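Local atomic coordinates of RNA polymerase sigma factor (Bartonella quintana, PDB entry 5UXX), a protein that probably binds core RNA polymerase as an ECF-type sigma factor, directing it to its promoters to start transcription. Residues Asn56-Arg66 against Ser127-Cys138. Sequence-based numbering, arbitrary orientation.
Sequences NLKAWLFTILR and SGFSYEDAAAIC
In this ECF sigma factor, helix 57-81 of sigma region 2 packs against the first helix of the region 4 helix-turn-helix, helix 131-138, and the loop before it, so the contact joins the two parts that in this family read promoter DNA. The helices run in roughly the same direction, the short segments crossing at -31° with axes 9.6 Å apart at closest. Phe129, flat enough to wedge in edge-on, meets the face of Phe62 in a T-shaped stack, centroids 5.1 Å apart. Its CE1 reaches the small CB of Ala59 at 3.7 Å, while Lys58 CG packs against CZ. Ser127 OG lies at the edge of the Phe62 ring and bonds to Ile122 O. Ile137 slots as a knob among Ala59, Phe62, Thr63 and Arg66; within its own segment, its CD1 backs the Phe129 ring centre. Thr63 suits this hole because OG1 donates to Ala59 O at 2.5 Å while touching Ile137 CG1. Farther along, the long, flat Arg66 side chain lays a guanidinium face over Cys138 CA, its charge met by a salt bridge to Glu119. At the other end Asn56 caps its helix through OD1 to Ala59 N, and water links its ND2 to Asp133 OD2; another joins Lys58 NZ to Ser127 O. With no direct hydrogen bond crossing between the segments, shape and ring packing carry the contact, flanked by water bridges at one end and the arginine at the other.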
# COMPACT_ATOMS: atom_id res chain seq x y z
N ASN A 56 2.82 -7.02 -15.12
CA ASN A 56 3.35 -6.71 -13.80
C ASN A 56 2.56 -7.41 -12.70
O ASN A 56 1.40 -7.07 -12.44
CB ASN A 56 3.35 -5.19 -13.57
CG ASN A 56 4.22 -4.78 -12.40
OD1 ASN A 56 4.19 -5.39 -11.33
ND2 ASN A 56 5.02 -3.73 -12.60
N LEU A 57 3.19 -8.39 -12.06
CA LEU A 57 2.53 -9.15 -11.00
C LEU A 57 2.29 -8.30 -9.76
O LEU A 57 1.25 -8.41 -9.12
CB LEU A 57 3.36 -10.38 -10.64
CG LEU A 57 2.79 -11.26 -9.53
CD1 LEU A 57 1.45 -11.85 -9.94
CD2 LEU A 57 3.77 -12.36 -9.15
N LYS A 58 3.26 -7.45 -9.44
CA LYS A 58 3.15 -6.58 -8.28
C LYS A 58 1.97 -5.63 -8.44
O LYS A 58 1.20 -5.42 -7.50
CB LYS A 58 4.45 -5.79 -8.08
CG LYS A 58 4.55 -5.09 -6.73
CD LYS A 58 5.80 -4.23 -6.65
CE LYS A 58 7.05 -5.04 -6.94
NZ LYS A 58 8.26 -4.17 -7.05
N ALA A 59 1.83 -5.06 -9.63
CA ALA A 59 0.71 -4.17 -9.93
C ALA A 59 -0.62 -4.91 -9.88
O ALA A 59 -1.63 -4.37 -9.46
CB ALA A 59 0.91 -3.51 -11.28
N TRP A 60 -0.59 -6.17 -10.33
CA TRP A 60 -1.78 -7.02 -10.30
C TRP A 60 -2.22 -7.28 -8.87
O TRP A 60 -3.41 -7.22 -8.55
CB TRP A 60 -1.49 -8.34 -11.02
CG TRP A 60 -2.69 -9.23 -11.16
CD1 TRP A 60 -3.73 -9.07 -12.03
CD2 TRP A 60 -2.96 -10.43 -10.42
NE1 TRP A 60 -4.64 -10.10 -11.87
CE2 TRP A 60 -4.19 -10.94 -10.89
CE3 TRP A 60 -2.29 -11.12 -9.41
CZ2 TRP A 60 -4.75 -12.11 -10.39
CZ3 TRP A 60 -2.85 -12.28 -8.91
CH2 TRP A 60 -4.07 -12.76 -9.39
N LEU A 61 -1.25 -7.56 -8.00
CA LEU A 61 -1.53 -7.84 -6.59
C LEU A 61 -1.99 -6.59 -5.85
O LEU A 61 -2.92 -6.64 -5.05
CB LEU A 61 -0.29 -8.43 -5.92
CG LEU A 61 0.10 -9.83 -6.38
CD1 LEU A 61 1.47 -10.22 -5.83
CD2 LEU A 61 -0.95 -10.84 -5.95
N PHE A 62 -1.32 -5.47 -6.11
CA PHE A 62 -1.66 -4.20 -5.48
C PHE A 62 -3.07 -3.75 -5.86
O PHE A 62 -3.78 -3.15 -5.06
CB PHE A 62 -0.65 -3.12 -5.85
CG PHE A 62 0.57 -3.09 -4.97
CD1 PHE A 62 1.27 -4.25 -4.69
CD2 PHE A 62 1.01 -1.89 -4.42
CE1 PHE A 62 2.39 -4.22 -3.87
CE2 PHE A 62 2.13 -1.85 -3.61
CZ PHE A 62 2.82 -3.02 -3.34
N THR A 63 -3.47 -4.04 -7.10
CA THR A 63 -4.80 -3.71 -7.58
C THR A 63 -5.88 -4.43 -6.78
O THR A 63 -6.90 -3.84 -6.43
CB THR A 63 -4.96 -4.05 -9.08
OG1 THR A 63 -3.94 -3.39 -9.84
CG2 THR A 63 -6.33 -3.62 -9.59
N ILE A 64 -5.64 -5.71 -6.50
CA ILE A 64 -6.58 -6.50 -5.72
C ILE A 64 -6.73 -5.95 -4.30
O ILE A 64 -7.84 -5.81 -3.80
CB ILE A 64 -6.14 -7.98 -5.64
CG1 ILE A 64 -6.16 -8.61 -7.04
CG2 ILE A 64 -7.03 -8.76 -4.69
CD1 ILE A 64 -5.64 -10.03 -7.07
N LEU A 65 -5.60 -5.63 -3.67
CA LEU A 65 -5.61 -5.09 -2.32
C LEU A 65 -6.27 -3.71 -2.28
O LEU A 65 -7.08 -3.44 -1.39
CB LEU A 65 -4.19 -5.00 -1.75
CG LEU A 65 -4.06 -4.71 -0.25
CD1 LEU A 65 -2.88 -5.48 0.34
CD2 LEU A 65 -3.90 -3.22 0.02
N ARG A 66 -5.92 -2.86 -3.23
CA ARG A 66 -6.50 -1.53 -3.33
C ARG A 66 -8.02 -1.57 -3.44
O ARG A 66 -8.73 -0.85 -2.74
CB ARG A 66 -5.93 -0.78 -4.54
CG ARG A 66 -6.82 0.36 -5.00
CD ARG A 66 -6.66 0.65 -6.48
NE ARG A 66 -7.82 1.37 -7.01
CZ ARG A 66 -7.95 2.69 -7.00
NH1 ARG A 66 -6.99 3.45 -6.49
NH2 ARG A 66 -9.04 3.25 -7.50
N SER A 127 6.33 2.58 -3.65
CA SER A 127 6.12 1.24 -4.18
C SER A 127 6.92 0.97 -5.45
O SER A 127 7.04 -0.18 -5.89
CB SER A 127 4.63 1.01 -4.44
OG SER A 127 3.87 1.23 -3.27
N GLY A 128 7.46 2.03 -6.05
CA GLY A 128 8.34 1.88 -7.19
C GLY A 128 7.66 1.65 -8.52
O GLY A 128 8.27 1.14 -9.46
N PHE A 129 6.38 2.02 -8.62
CA PHE A 129 5.65 1.88 -9.87
C PHE A 129 5.90 3.06 -10.80
O PHE A 129 6.20 4.16 -10.36
CB PHE A 129 4.14 1.75 -9.61
CG PHE A 129 3.74 0.46 -8.97
CD1 PHE A 129 3.80 -0.73 -9.68
CD2 PHE A 129 3.30 0.43 -7.66
CE1 PHE A 129 3.43 -1.93 -9.09
CE2 PHE A 129 2.92 -0.76 -7.06
CZ PHE A 129 2.99 -1.94 -7.78
N SER A 130 5.79 2.81 -12.10
CA SER A 130 5.84 3.87 -13.10
C SER A 130 4.53 4.64 -13.08
O SER A 130 3.54 4.17 -12.51
CB SER A 130 6.12 3.30 -14.49
OG SER A 130 5.05 2.47 -14.91
N TYR A 131 4.51 5.81 -13.71
CA TYR A 131 3.28 6.59 -13.83
C TYR A 131 2.23 5.79 -14.59
O TYR A 131 1.04 5.84 -14.26
CB TYR A 131 3.54 7.93 -14.53
CG TYR A 131 4.40 8.88 -13.72
CD1 TYR A 131 3.96 9.40 -12.52
CD2 TYR A 131 5.66 9.26 -14.18
CE1 TYR A 131 4.74 10.27 -11.78
CE2 TYR A 131 6.44 10.13 -13.45
CZ TYR A 131 5.98 10.63 -12.25
OH TYR A 131 6.76 11.50 -11.52
N GLU A 132 2.67 5.07 -15.61
CA GLU A 132 1.80 4.24 -16.42
C GLU A 132 1.11 3.16 -15.58
O GLU A 132 -0.11 3.01 -15.63
CB GLU A 132 2.59 3.58 -17.55
CG GLU A 132 1.73 3.01 -18.67
CD GLU A 132 1.15 4.08 -19.56
OE1 GLU A 132 1.94 4.80 -20.22
OE2 GLU A 132 -0.09 4.22 -19.61
N ASP A 133 1.90 2.43 -14.80
CA ASP A 133 1.38 1.33 -13.99
C ASP A 133 0.51 1.82 -12.83
O ASP A 133 -0.50 1.21 -12.51
CB ASP A 133 2.53 0.48 -13.45
CG ASP A 133 3.09 -0.47 -14.49
OD1 ASP A 133 2.33 -0.88 -15.39
OD2 ASP A 133 4.29 -0.81 -14.41
N ALA A 134 0.92 2.92 -12.21
CA ALA A 134 0.16 3.51 -11.12
C ALA A 134 -1.21 4.00 -11.60
O ALA A 134 -2.20 3.92 -10.88
CB ALA A 134 0.93 4.64 -10.47
N ALA A 135 -1.24 4.51 -12.83
CA ALA A 135 -2.48 4.97 -13.43
C ALA A 135 -3.43 3.80 -13.67
O ALA A 135 -4.64 3.91 -13.46
CB ALA A 135 -2.20 5.70 -14.74
N ALA A 136 -2.88 2.67 -14.12
CA ALA A 136 -3.66 1.47 -14.36
C ALA A 136 -4.25 0.93 -13.06
O ALA A 136 -5.40 0.49 -13.02
CB ALA A 136 -2.80 0.40 -15.03
N ILE A 137 -3.45 0.97 -11.99
CA ILE A 137 -3.90 0.52 -10.68
C ILE A 137 -5.07 1.36 -10.17
O ILE A 137 -6.06 0.82 -9.68
CB ILE A 137 -2.75 0.58 -9.64
CG1 ILE A 137 -1.67 -0.44 -10.00
CG2 ILE A 137 -3.27 0.31 -8.24
CD1 ILE A 137 -0.42 -0.34 -9.14
N CYS A 138 -4.95 2.68 -10.29
CA CYS A 138 -5.97 3.59 -9.79
C CYS A 138 -7.11 3.79 -10.78
O CYS A 138 -8.12 4.43 -10.46
CB CYS A 138 -5.35 4.94 -9.43
SG CYS A 138 -4.11 4.86 -8.12
O HOH W 1 5.41 -2.88 -15.69
O HOH W 2 7.36 -1.76 -8.12